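Local coordinates for protein peptidyl-prolyl cis-trans isomerase (Hirschia baltica, PDB 5EX2) that probably catalyses the cis-trans isomerisation of peptide bonds that precede proline, as a periplasmic cyclophilin with a magnesium-binding site, at residues Val26-Lys32 / Asp211-Val217; Leu89-Gly94 / Pro164-Asp169; Gly122-Gly126 / Asn235-Phe240; Glu146-His151 / Leu181-Ser187. All coordinates share one frame; numbering follows the deposited sequence.

In the fold
From the N terminus, strand 25-30 enters first and is met again about 180 residues later, where contact 1 pairs it with strand 212-218 and closes the eight-stranded barrel. Inside that long loop lies contact 2, which joins the loop before strand 98-100 to the one before strand 171-174. Contact 4, also nested within contact 1, ties strand 145-148 to the loop before strand 187-191; its segments alternate with those of contact 2, and the two touch where G94 packs on S186. Contact 3 crosses contacts 1 and 2 but encloses contact 4, bringing helix 238-247 against the five-stranded sheet that contact 4 also reaches.

Contact 1 of 4, residues Val26-Lys32 / Asp211-Val217; sequences VIFETTK and DILVSAV
L213 lays its CD2 methyl over the centre of the F28 ring, 4.2 Å from the centroid in a CH-pi contact, while its CD1 packs against F28 CB. With CG anti to the backbone N (chi1 178°), the leucine carries both methyls to F28 on the neighbouring strand. The A216 methyl also meets the ring, at CE1. Between the backbones, I27 N donates to V217 O over 2.8 Å in a nearly straight bond (174°), V217 N returns one to I27 O, and E29 N donates to S215 O. A water bridges I27 O and S215 OG. V214 N binds E29 O at 2.7 Å, with a weak second bond from S215 N. At the far end D211 OD1 takes two donors: T31 OG1 on its anti side at 2.7 Å and, in the conformer given, K32 NZ on its syn lone pair at 2.9 Å, a salt bridge. T31 OG1 in turn accepts from I212 N. With an alanine in place of D211, T31 OG1 and T202 N would probably lose their acceptor, and the K32 ammonium, in this conformer, its carboxylate mate. V214 and S215 opposite E29 form a classic beta bulge in the antiparallel pair that closes the cyclophilin beta-barrel.

Contact 2 of 4, residues Leu89-Gly94 / Pro164-Asp169; sequences LEAVDG and PNSGKD
V92 and G167 supply a direct backbone bond, V92 N to G167 O at 2.8 Å, and G94 N donates to the side-chain OD1 of N165 at 3.0 Å, in the plane of the amide. Beside that second bond the D93 carboxylate stacks on the N165 amide, their planes 27° apart, with D93 OD1 3.3 Å from N165 CG. Waters complete the polar contacts: one donates to both V92 O and P164 O and accepts from G167 N, a second donates to D93 OD1 and N165 O, and a third accepts a hydrogen bond from K168 NZ and donates one to L89 O. The apolar part lies at the other end, where L89 CD2 meets K168 CG at 3.8 Å and also touches D169 CB; the aliphatic chain of K168 passes across L89 at a slant. Helix 45-57 backs the two loops: L89 packs on Q50 and V54, V92 on N46 and H47, and the Q50 amide bonds to both E90 O and K168 O just ahead of strand 171-174.

Contact 3 of 4, residues Gly122-Gly126 / Asn235-Phe240; sequences GFYNG and NDGPMF
F240 points the edge of its ring into one face of F123, the close-packed part of this contact. The pair is T-shaped, with planes at 78° and centroids 5.1 Å apart; F240 CZ comes within 3.7 Å of F123 CE2 and sits toward the rim of the ring. A first torsion of -166°, which swings the F240 ring to the side of CB remote from its own backbone N, takes it there. N235 fills the angle between the two rings. Its amide lies only 20° from parallel to the F123 ring, with CG 3.3 Å from F123 CB, and its ND2 stands 3.3 Å above the centre of the F240 ring. The same amide uses OD1 to accept from G126 N at 2.7 Å, a bond in the carbonyl plane though bent at the hydrogen (146°), where the strand ends in a turn. G126 has a positive phi, a conformation that favours glycine. Away from this cluster the contact is looser: Y124 and N125, both partly exposed, point away from the 235-240 segment, the tyrosine hydroxyl bonding to E42. N235 thus has both ends of its amide satisfied, OD1 by G126 N and ND2 by T259 OG1, which would fix its flip and allow a polar group to be buried between two phenylalanines that join the helix to strand 119-124.

Contact 4 of 4, residues Glu146-His151 / Leu181-Ser187; sequences ESWMPH and LDRKYSS
R183 lays its aliphatic chain over one face of W148: CD sits 3.6 Å from the centroid of the six-membered ring, almost on the normal, and CG lies over the middle of the indole. L181 CB rides in the same way over the H151 ring, 3.7 Å from its centroid. Among the charged groups, R183 turns at chi3 (65°) to present its side to E146, NH2 at 2.8 Å and NE at 3.0 Å both gripping the single oxygen OE2 in a salt bridge, with guanidinium and carboxylate planes 15° apart. Were W148 replaced by an alanine, the R183 methylenes would probably lose the surface they lie on, and the guanidinium would be less firmly placed against E146. These contacts bring the loop ahead of strand 187-191, a strand of the cyclophilin barrel, against the end of strand 145-148 in the neighbouring five-stranded sheet. Hydrogen bonds follow the chain beyond W148. D182 OD1 accepts twice from H151, from the backbone N at 2.8 Å on its syn side and from ND1 at 3.1 Å on its anti side, the donor ring nearly coplanar with the carboxylate; OD2 pairs with R179. H151 NE2 is bonded to S157 OG, so both ring nitrogens are held and the imidazole is fixed in rotation. S187 OG donates to M149 O at 2.8 Å on a lone pair, and a water joins that hydroxyl to M149 N.

Contact 1 of 4, residues Val26-Lys32 / Asp211-Val217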
loop_
_atom_site.group_PDB
_atom_site.type_symbol
_atom_site.label_atom_id
_atom_site.label_comp_id
_atom_site.label_asym_id
_atom_site.label_seq_id
_atom_site.Cartn_x
_atom_site.Cartn_y
_atom_site.Cartn_z
ATOM N N VAL A 26 7.716 -3.466 5.397
ATOM C CA VAL A 26 7.481 -4.854 5.747
ATOM C C VAL A 26 7.924 -5.740 4.602
ATOM O O VAL A 26 7.649 -5.457 3.438
ATOM C CB VAL A 26 5.987 -5.115 6.017
ATOM C CG1 VAL A 26 5.784 -6.465 6.697
ATOM C CG2 VAL A 26 5.367 -3.973 6.823
ATOM N N ILE A 27 8.605 -6.829 4.939
ATOM C CA ILE A 27 8.994 -7.824 3.959
ATOM C C ILE A 27 8.051 -9.021 4.060
ATOM O O ILE A 27 8.017 -9.674 5.080
ATOM C CB ILE A 27 10.429 -8.304 4.164
ATOM C CG1 ILE A 27 11.380 -7.115 4.374
ATOM C CG2 ILE A 27 10.861 -9.139 2.973
ATOM C CD1 ILE A 27 12.796 -7.530 4.638
ATOM N N PHE A 28 7.280 -9.254 2.998
ATOM C CA PHE A 28 6.476 -10.463 2.865
ATOM C C PHE A 28 7.197 -11.420 1.935
ATOM O O PHE A 28 7.227 -11.197 0.729
ATOM C CB PHE A 28 5.085 -10.143 2.289
ATOM C CG PHE A 28 4.054 -9.692 3.302
ATOM C CD1 PHE A 28 4.405 -9.329 4.591
ATOM C CD2 PHE A 28 2.715 -9.612 2.932
ATOM C CE1 PHE A 28 3.437 -8.928 5.501
ATOM C CE2 PHE A 28 1.755 -9.211 3.836
ATOM C CZ PHE A 28 2.115 -8.864 5.116
ATOM N N GLU A 29 7.775 -12.485 2.469
ATOM C CA GLU A 29 8.350 -13.514 1.624
ATOM C C GLU A 29 7.301 -14.552 1.307
ATOM O O GLU A 29 6.744 -15.141 2.224
ATOM C CB GLU A 29 9.524 -14.186 2.316
ATOM C CG GLU A 29 10.806 -13.375 2.272
ATOM C CD GLU A 29 11.414 -13.343 0.875
ATOM O OE1 GLU A 29 10.811 -13.918 -0.068
ATOM O OE2 GLU A 29 12.497 -12.740 0.716
ATOM N N THR A 30 7.013 -14.751 0.025
ATOM C CA THR A 30 5.990 -15.696 -0.394
ATOM C C THR A 30 6.627 -16.790 -1.235
ATOM O O THR A 30 7.783 -16.670 -1.682
ATOM C CB THR A 30 4.857 -15.036 -1.227
ATOM O OG1 THR A 30 5.276 -14.925 -2.594
ATOM C CG2 THR A 30 4.468 -13.675 -0.681
ATOM N N THR A 31 5.863 -17.847 -1.490
ATOM C CA THR A 31 6.335 -18.916 -2.320
ATOM C C THR A 31 6.405 -18.537 -3.800
ATOM O O THR A 31 6.787 -19.357 -4.617
ATOM C CB THR A 31 5.476 -20.184 -2.120
ATOM O OG1 THR A 31 4.089 -19.830 -2.127
ATOM C CG2 THR A 31 5.809 -20.839 -0.788
ATOM N N LYS A 32 6.045 -17.295 -4.135
ATOM C CA LYS A 32 6.234 -16.777 -5.492
ATOM C C LYS A 32 7.261 -15.650 -5.542
ATOM O O LYS A 32 7.480 -15.047 -6.594
ATOM C CB LYS A 32 4.903 -16.287 -6.061
ATOM C CG LYS A 32 3.982 -17.403 -6.527
ATOM C CD LYS A 32 4.458 -18.033 -7.831
ATOM C CE LYS A 32 3.535 -19.145 -8.285
ATOM N NZ LYS A 32 3.407 -20.201 -7.252
ATOM N N ASP A 211 -0.437 -20.772 -2.688
ATOM C CA ASP A 211 0.820 -20.139 -2.305
ATOM C C ASP A 211 0.772 -19.735 -0.830
ATOM O O ASP A 211 -0.311 -19.704 -0.221
ATOM C CB ASP A 211 1.102 -18.948 -3.217
ATOM C CG ASP A 211 1.716 -19.379 -4.521
ATOM O OD1 ASP A 211 2.772 -20.051 -4.472
ATOM O OD2 ASP A 211 1.135 -19.096 -5.583
ATOM N N ILE A 212 1.945 -19.472 -0.261
ATOM C CA ILE A 212 2.111 -19.290 1.176
ATOM C C ILE A 212 2.882 -18.017 1.442
ATOM O O ILE A 212 3.823 -17.705 0.730
ATOM C CB ILE A 212 2.862 -20.486 1.804
ATOM C CG1 ILE A 212 2.140 -21.800 1.482
ATOM C CG2 ILE A 212 3.019 -20.308 3.315
ATOM C CD1 ILE A 212 2.904 -23.051 1.886
ATOM N N LEU A 213 2.479 -17.315 2.482
ATOM C CA LEU A 213 3.268 -16.250 3.070
ATOM C C LEU A 213 4.223 -16.942 4.014
ATOM O O LEU A 213 3.858 -17.306 5.120
ATOM C CB LEU A 213 2.382 -15.248 3.801
ATOM C CG LEU A 213 3.092 -14.098 4.511
ATOM C CD1 LEU A 213 3.986 -13.302 3.578
ATOM C CD2 LEU A 213 2.040 -13.196 5.125
ATOM N N VAL A 214 5.450 -17.140 3.563
ATOM C CA VAL A 214 6.425 -17.913 4.320
ATOM C C VAL A 214 6.898 -17.177 5.573
ATOM O O VAL A 214 7.078 -17.775 6.642
ATOM C CB VAL A 214 7.637 -18.255 3.432
ATOM C CG1 VAL A 214 8.705 -18.990 4.225
ATOM C CG2 VAL A 214 7.215 -19.056 2.223
ATOM N N SER A 215 7.131 -15.877 5.432
ATOM C CA SER A 215 7.556 -15.066 6.564
ATOM C C SER A 215 7.206 -13.609 6.340
ATOM O O SER A 215 7.061 -13.161 5.213
ATOM C CB SER A 215 9.062 -15.205 6.799
ATOM O OG SER A 215 9.793 -14.620 5.734
ATOM N N ALA A 216 7.087 -12.883 7.440
ATOM C CA ALA A 216 6.887 -11.450 7.428
ATOM C C ALA A 216 7.842 -10.837 8.437
ATOM O O ALA A 216 7.992 -11.345 9.550
ATOM C CB ALA A 216 5.443 -11.104 7.757
ATOM N N VAL A 217 8.488 -9.746 8.040
ATOM C CA VAL A 217 9.459 -9.067 8.886
ATOM C C VAL A 217 9.324 -7.566 8.750
ATOM O O VAL A 217 9.226 -7.058 7.647
ATOM C CB VAL A 217 10.917 -9.462 8.528
ATOM C CG1 VAL A 217 11.894 -8.822 9.489
ATOM C CG2 VAL A 217 11.089 -10.965 8.553
HETATM O O HOH W 1 10.026 -11.828 5.462
#

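Contact 2 of 4, residues Leu89-Gly94 / Pro164-Asp169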
loop_
_atom_site.group_PDB
_atom_site.type_symbol
_atom_site.label_atom_id
_atom_site.label_comp_id
_atom_site.label_asym_id
_atom_site.label_seq_id
_atom_site.Cartn_x
_atom_site.Cartn_y
_atom_site.Cartn_z
ATOM N N LEU A 89 -5.839 -12.109 19.299
ATOM C CA LEU A 89 -5.754 -10.938 18.442
ATOM C C LEU A 89 -7.125 -10.292 18.344
ATOM O O LEU A 89 -8.111 -10.989 18.104
ATOM C CB LEU A 89 -5.241 -11.341 17.063
ATOM C CG LEU A 89 -4.973 -10.227 16.070
ATOM C CD1 LEU A 89 -3.909 -9.280 16.596
ATOM C CD2 LEU A 89 -4.539 -10.866 14.769
ATOM N N GLU A 90 -7.188 -8.984 18.573
ATOM C CA GLU A 90 -8.442 -8.246 18.493
ATOM C C GLU A 90 -8.631 -7.607 17.129
ATOM O O GLU A 90 -7.664 -7.304 16.415
ATOM C CB GLU A 90 -8.505 -7.173 19.584
ATOM C CG GLU A 90 -8.487 -7.727 21.002
ATOM C CD GLU A 90 -9.687 -8.605 21.303
ATOM O OE1 GLU A 90 -10.816 -8.223 20.923
ATOM O OE2 GLU A 90 -9.498 -9.683 21.907
ATOM N N ALA A 91 -9.889 -7.382 16.779
ATOM C CA ALA A 91 -10.224 -6.712 15.540
ATOM C C ALA A 91 -9.878 -5.237 15.635
ATOM O O ALA A 91 -9.659 -4.693 16.725
ATOM C CB ALA A 91 -11.702 -6.896 15.227
ATOM N N VAL A 92 -9.832 -4.598 14.476
ATOM C CA VAL A 92 -9.557 -3.176 14.392
ATOM C C VAL A 92 -10.722 -2.501 13.675
ATOM O O VAL A 92 -11.239 -3.027 12.698
ATOM C CB VAL A 92 -8.206 -2.931 13.670
ATOM C CG1 VAL A 92 -8.134 -3.704 12.360
ATOM C CG2 VAL A 92 -7.955 -1.451 13.460
ATOM N N ASP A 93 -11.141 -1.341 14.173
ATOM C CA ASP A 93 -12.267 -0.637 13.572
ATOM C C ASP A 93 -11.904 -0.160 12.179
ATOM O O ASP A 93 -10.755 0.211 11.913
ATOM C CB ASP A 93 -12.699 0.562 14.422
ATOM C CG ASP A 93 -13.502 0.164 15.647
ATOM O OD1 ASP A 93 -13.809 -1.034 15.797
ATOM O OD2 ASP A 93 -13.832 1.059 16.456
ATOM N N GLY A 94 -12.898 -0.138 11.300
ATOM C CA GLY A 94 -12.678 0.269 9.928
ATOM C C GLY A 94 -12.070 1.657 9.842
ATOM O O GLY A 94 -12.411 2.562 10.615
ATOM N N PRO A 164 -18.241 -3.744 9.282
ATOM C CA PRO A 164 -17.105 -2.888 8.919
ATOM C C PRO A 164 -15.967 -2.887 9.943
ATOM O O PRO A 164 -14.882 -2.417 9.616
ATOM C CB PRO A 164 -17.736 -1.491 8.817
ATOM C CG PRO A 164 -18.931 -1.557 9.668
ATOM C CD PRO A 164 -19.455 -2.955 9.536
ATOM N N ASN A 165 -16.206 -3.415 11.137
ATOM C CA ASN A 165 -15.203 -3.426 12.195
ATOM C C ASN A 165 -14.587 -4.805 12.434
ATOM O O ASN A 165 -14.021 -5.056 13.495
ATOM C CB ASN A 165 -15.808 -2.907 13.498
ATOM C CG ASN A 165 -16.120 -1.434 13.441
ATOM O OD1 ASN A 165 -15.457 -0.670 12.739
ATOM N ND2 ASN A 165 -17.142 -1.027 14.175
ATOM N N SER A 166 -14.671 -5.677 11.435
ATOM C CA SER A 166 -14.230 -7.060 11.595
ATOM C C SER A 166 -12.819 -7.322 11.063
ATOM O O SER A 166 -12.322 -8.445 11.153
ATOM C CB SER A 166 -15.220 -7.996 10.906
ATOM O OG SER A 166 -15.265 -7.757 9.512
ATOM N N GLY A 167 -12.156 -6.301 10.535
ATOM C CA GLY A 167 -10.784 -6.469 10.085
ATOM C C GLY A 167 -9.926 -6.894 11.255
ATOM O O GLY A 167 -10.137 -6.447 12.378
ATOM N N LYS A 168 -8.979 -7.796 11.016
ATOM C CA LYS A 168 -8.174 -8.331 12.113
ATOM C C LYS A 168 -6.796 -8.744 11.649
ATOM O O LYS A 168 -5.808 -8.110 12.011
ATOM C CB LYS A 168 -8.880 -9.517 12.770
ATOM C CG LYS A 168 -8.136 -10.042 13.990
ATOM C CD LYS A 168 -8.934 -11.089 14.745
ATOM C CE LYS A 168 -9.061 -12.380 13.969
ATOM N NZ LYS A 168 -9.959 -13.328 14.692
ATOM N N ASP A 169 -6.730 -9.817 10.862
ATOM C CA ASP A 169 -5.450 -10.341 10.370
ATOM C C ASP A 169 -5.407 -10.493 8.854
ATOM O O ASP A 169 -4.408 -10.201 8.220
ATOM C CB ASP A 169 -5.125 -11.685 11.033
ATOM C CG ASP A 169 -6.267 -12.682 10.988
ATOM O OD1 ASP A 169 -7.395 -12.363 10.547
ATOM O OD2 ASP A 169 -6.015 -13.820 11.430
HETATM O O HOH W 2 -8.437 -13.767 17.169
HETATM O O HOH W 3 -12.389 -3.490 10.284
HETATM O O HOH W 4 -13.107 -3.658 15.750
#

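Contact 3 of 4, residues Gly122-Gly126 / Asn235-Phe240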
loop_
_atom_site.group_PDB
_atom_site.type_symbol
_atom_site.label_atom_id
_atom_site.label_comp_id
_atom_site.label_asym_id
_atom_site.label_seq_id
_atom_site.Cartn_x
_atom_site.Cartn_y
_atom_site.Cartn_z
ATOM N N GLY A 122 -4.739 11.925 -7.026
ATOM C CA GLY A 122 -3.375 12.390 -7.125
ATOM C C GLY A 122 -2.532 11.499 -6.257
ATOM O O GLY A 122 -2.943 10.388 -5.898
ATOM N N PHE A 123 -1.336 11.974 -5.953
ATOM C CA PHE A 123 -0.366 11.189 -5.199
ATOM C C PHE A 123 0.135 11.941 -3.988
ATOM O O PHE A 123 0.340 13.161 -4.031
ATOM C CB PHE A 123 0.832 10.826 -6.066
ATOM C CG PHE A 123 0.509 9.967 -7.267
ATOM C CD1 PHE A 123 0.484 8.588 -7.171
ATOM C CD2 PHE A 123 0.259 10.552 -8.496
ATOM C CE1 PHE A 123 0.212 7.799 -8.290
ATOM C CE2 PHE A 123 -0.013 9.771 -9.618
ATOM C CZ PHE A 123 -0.030 8.399 -9.509
ATOM N N TYR A 124 0.391 11.191 -2.926
ATOM C CA TYR A 124 1.069 11.716 -1.761
ATOM C C TYR A 124 2.027 10.654 -1.272
ATOM O O TYR A 124 1.600 9.539 -0.955
ATOM C CB TYR A 124 0.098 12.081 -0.647
ATOM C CG TYR A 124 0.793 12.417 0.651
ATOM C CD1 TYR A 124 1.480 13.604 0.814
ATOM C CD2 TYR A 124 0.771 11.532 1.707
ATOM C CE1 TYR A 124 2.123 13.897 2.002
ATOM C CE2 TYR A 124 1.411 11.808 2.899
ATOM C CZ TYR A 124 2.084 12.988 3.043
ATOM O OH TYR A 124 2.726 13.266 4.234
ATOM N N ASN A 125 3.310 10.980 -1.211
ATOM C CA ASN A 125 4.324 10.041 -0.731
ATOM C C ASN A 125 4.277 8.723 -1.471
ATOM O O ASN A 125 4.561 7.664 -0.908
ATOM C CB ASN A 125 4.150 9.818 0.769
ATOM C CG ASN A 125 4.913 10.822 1.584
ATOM O OD1 ASN A 125 5.432 11.797 1.054
ATOM N ND2 ASN A 125 4.997 10.581 2.883
ATOM N N GLY A 126 3.937 8.788 -2.748
ATOM C CA GLY A 126 3.911 7.608 -3.587
ATOM C C GLY A 126 2.649 6.782 -3.451
ATOM O O GLY A 126 2.505 5.760 -4.130
ATOM N N ASN A 235 6.644 12.669 -5.539
ATOM C CA ASN A 235 5.653 13.034 -6.524
ATOM C C ASN A 235 5.735 14.504 -6.859
ATOM O O ASN A 235 5.376 14.880 -7.959
ATOM C CB ASN A 235 4.257 12.675 -6.024
ATOM C CG ASN A 235 4.115 11.181 -5.705
ATOM O OD1 ASN A 235 3.914 10.810 -4.554
ATOM N ND2 ASN A 235 4.174 10.338 -6.722
ATOM N N ASP A 236 6.249 15.308 -5.927
ATOM C CA ASP A 236 6.322 16.753 -6.111
ATOM C C ASP A 236 7.664 17.191 -6.701
ATOM O O ASP A 236 7.971 18.394 -6.747
ATOM C CB ASP A 236 6.056 17.485 -4.784
ATOM C CG ASP A 236 7.033 17.111 -3.670
ATOM O OD1 ASP A 236 7.788 16.124 -3.784
ATOM O OD2 ASP A 236 7.039 17.827 -2.645
ATOM N N GLY A 237 8.458 16.228 -7.152
ATOM C CA GLY A 237 9.741 16.532 -7.755
ATOM C C GLY A 237 9.689 16.453 -9.268
ATOM O O GLY A 237 8.702 16.009 -9.863
ATOM N N PRO A 238 10.773 16.880 -9.920
ATOM C CA PRO A 238 10.753 16.988 -11.381
ATOM C C PRO A 238 10.836 15.662 -12.109
ATOM O O PRO A 238 10.321 15.532 -13.203
ATOM C CB PRO A 238 11.986 17.838 -11.690
ATOM C CG PRO A 238 12.873 17.667 -10.538
ATOM C CD PRO A 238 11.973 17.502 -9.338
ATOM N N MET A 239 11.474 14.662 -11.526
ATOM C CA MET A 239 11.488 13.369 -12.197
ATOM C C MET A 239 10.073 12.809 -12.302
ATOM O O MET A 239 9.713 12.185 -13.294
ATOM C CB MET A 239 12.396 12.388 -11.473
ATOM C CG MET A 239 13.842 12.723 -11.671
ATOM S SD MET A 239 15.002 11.640 -10.832
ATOM C CE MET A 239 14.813 10.145 -11.798
ATOM N N PHE A 240 9.265 13.028 -11.277
ATOM C CA PHE A 240 7.908 12.530 -11.353
ATOM C C PHE A 240 7.105 13.330 -12.385
ATOM O O PHE A 240 6.255 12.769 -13.059
ATOM C CB PHE A 240 7.208 12.556 -10.002
ATOM C CG PHE A 240 5.940 11.738 -9.988
ATOM C CD1 PHE A 240 6.010 10.349 -10.051
ATOM C CD2 PHE A 240 4.691 12.333 -9.961
ATOM C CE1 PHE A 240 4.876 9.575 -10.068
ATOM C CE2 PHE A 240 3.552 11.554 -9.972
ATOM C CZ PHE A 240 3.647 10.178 -10.023
#

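Contact 4 of 4, residues Glu146-His151 / Leu181-Ser187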
loop_
_atom_site.group_PDB
_atom_site.type_symbol
_atom_site.label_atom_id
_atom_site.label_comp_id
_atom_site.label_asym_id
_atom_site.label_seq_id
_atom_site.Cartn_x
_atom_site.Cartn_y
_atom_site.Cartn_z
ATOM N N GLU A 146 -12.491 14.811 3.266
ATOM C CA GLU A 146 -12.425 13.368 3.214
ATOM C C GLU A 146 -11.533 12.901 2.067
ATOM O O GLU A 146 -11.679 13.338 0.923
ATOM C CB GLU A 146 -13.832 12.802 3.068
ATOM C CG GLU A 146 -13.896 11.300 3.149
ATOM C CD GLU A 146 -15.299 10.793 3.220
ATOM O OE1 GLU A 146 -15.922 10.944 4.288
ATOM O OE2 GLU A 146 -15.758 10.217 2.218
ATOM N N SER A 147 -10.604 12.005 2.385
ATOM C CA SER A 147 -9.738 11.407 1.376
ATOM C C SER A 147 -9.582 9.919 1.646
ATOM O O SER A 147 -9.898 9.456 2.726
ATOM C CB SER A 147 -8.376 12.080 1.364
ATOM O OG SER A 147 -8.510 13.491 1.169
ATOM N N TRP A 148 -9.113 9.180 0.655
ATOM C CA TRP A 148 -8.890 7.750 0.839
ATOM C C TRP A 148 -7.818 7.274 -0.125
ATOM O O TRP A 148 -7.484 7.969 -1.075
ATOM C CB TRP A 148 -10.204 6.971 0.656
ATOM C CG TRP A 148 -10.949 7.241 -0.629
ATOM C CD1 TRP A 148 -10.932 6.465 -1.760
ATOM C CD2 TRP A 148 -11.846 8.337 -0.904
ATOM N NE1 TRP A 148 -11.758 7.013 -2.709
ATOM C CE2 TRP A 148 -12.311 8.167 -2.219
ATOM C CE3 TRP A 148 -12.283 9.446 -0.171
ATOM C CZ2 TRP A 148 -13.199 9.059 -2.816
ATOM C CZ3 TRP A 148 -13.160 10.342 -0.774
ATOM C CH2 TRP A 148 -13.605 10.137 -2.079
ATOM N N MET A 149 -7.252 6.097 0.139
ATOM C CA MET A 149 -6.307 5.508 -0.776
ATOM C C MET A 149 -7.052 4.495 -1.617
ATOM O O MET A 149 -7.406 3.416 -1.117
ATOM C CB MET A 149 -5.153 4.847 -0.030
ATOM C CG MET A 149 -4.203 4.115 -0.952
ATOM S SD MET A 149 -2.572 3.857 -0.225
ATOM C CE MET A 149 -2.940 2.756 1.126
ATOM N N PRO A 150 -7.298 4.828 -2.885
ATOM C CA PRO A 150 -8.094 3.919 -3.711
ATOM C C PRO A 150 -7.378 2.621 -3.993
ATOM O O PRO A 150 -6.155 2.564 -3.925
ATOM C CB PRO A 150 -8.298 4.714 -4.997
ATOM C CG PRO A 150 -7.139 5.619 -5.061
ATOM C CD PRO A 150 -6.894 6.027 -3.638
ATOM N N HIS A 151 -8.154 1.593 -4.305
ATOM C CA HIS A 151 -7.617 0.263 -4.455
ATOM C C HIS A 151 -7.061 0.051 -5.868
ATOM O O HIS A 151 -7.555 -0.753 -6.653
ATOM C CB HIS A 151 -8.699 -0.744 -4.074
ATOM C CG HIS A 151 -8.969 -0.774 -2.598
ATOM N ND1 HIS A 151 -9.671 0.207 -1.940
ATOM C CD2 HIS A 151 -8.598 -1.669 -1.655
ATOM C CE1 HIS A 151 -9.723 -0.088 -0.648
ATOM N NE2 HIS A 151 -9.076 -1.220 -0.450
ATOM N N LEU A 181 -14.106 -1.211 -4.179
ATOM C CA LEU A 181 -13.699 -1.362 -2.780
ATOM C C LEU A 181 -13.522 -0.044 -2.060
ATOM O O LEU A 181 -13.484 -0.006 -0.824
ATOM C CB LEU A 181 -12.384 -2.115 -2.680
ATOM C CG LEU A 181 -12.354 -3.515 -3.270
ATOM C CD1 LEU A 181 -10.968 -4.091 -3.050
ATOM C CD2 LEU A 181 -13.415 -4.414 -2.664
ATOM N N ASP A 182 -13.386 1.033 -2.830
ATOM C CA ASP A 182 -13.013 2.317 -2.253
ATOM C C ASP A 182 -14.071 2.815 -1.267
ATOM O O ASP A 182 -15.277 2.703 -1.511
ATOM C CB ASP A 182 -12.808 3.363 -3.350
ATOM C CG ASP A 182 -11.650 3.047 -4.277
ATOM O OD1 ASP A 182 -10.932 2.059 -4.053
ATOM O OD2 ASP A 182 -11.456 3.849 -5.226
ATOM N N ARG A 183 -13.576 3.333 -0.146
ATOM C CA ARG A 183 -14.378 3.854 0.955
ATOM C C ARG A 183 -15.136 2.755 1.694
ATOM O O ARG A 183 -15.924 3.052 2.586
ATOM C CB ARG A 183 -15.343 4.933 0.468
ATOM C CG ARG A 183 -14.646 6.069 -0.263
ATOM C CD ARG A 183 -15.612 7.170 -0.679
ATOM N NE ARG A 183 -16.180 7.831 0.488
ATOM C CZ ARG A 183 -17.414 7.655 0.955
ATOM N NH1 ARG A 183 -18.272 6.831 0.358
ATOM N NH2 ARG A 183 -17.786 8.319 2.038
ATOM N N LYS A 184 -14.818 1.492 1.384
ATOM C CA LYS A 184 -15.474 0.357 2.022
ATOM C C LYS A 184 -14.496 -0.612 2.671
ATOM O O LYS A 184 -14.920 -1.470 3.433
ATOM C CB LYS A 184 -16.324 -0.395 1.000
ATOM C CG LYS A 184 -17.467 0.433 0.461
ATOM C CD LYS A 184 -18.173 -0.241 -0.702
ATOM C CE LYS A 184 -19.389 0.568 -1.127
ATOM N NZ LYS A 184 -20.057 0.005 -2.332
ATOM N N TYR A 185 -13.210 -0.497 2.366
ATOM C CA TYR A 185 -12.194 -1.377 2.941
ATOM C C TYR A 185 -11.025 -0.520 3.382
ATOM O O TYR A 185 -10.750 0.530 2.796
ATOM C CB TYR A 185 -11.716 -2.438 1.939
ATOM C CG TYR A 185 -12.796 -3.425 1.631
ATOM C CD1 TYR A 185 -13.823 -3.097 0.772
ATOM C CD2 TYR A 185 -12.824 -4.675 2.242
ATOM C CE1 TYR A 185 -14.853 -3.975 0.509
ATOM C CE2 TYR A 185 -13.855 -5.575 1.986
ATOM C CZ TYR A 185 -14.863 -5.211 1.117
ATOM O OH TYR A 185 -15.891 -6.100 0.862
ATOM N N SER A 186 -10.327 -0.972 4.412
ATOM C CA SER A 186 -9.241 -0.205 4.996
ATOM C C SER A 186 -7.922 -0.458 4.284
ATOM O O SER A 186 -7.190 -1.368 4.626
ATOM C CB SER A 186 -9.102 -0.542 6.482
ATOM O OG SER A 186 -10.320 -0.374 7.178
ATOM N N SER A 187 -7.615 0.347 3.282
ATOM C CA SER A 187 -6.310 0.263 2.642
ATOM C C SER A 187 -5.257 0.873 3.563
ATOM O O SER A 187 -5.501 1.872 4.228
ATOM C CB SER A 187 -6.334 0.951 1.279
ATOM O OG SER A 187 -6.905 2.235 1.391
HETATM O O HOH W 5 -10.144 3.164 -0.929
HETATM O O HOH W 6 -8.428 4.824 2.362
#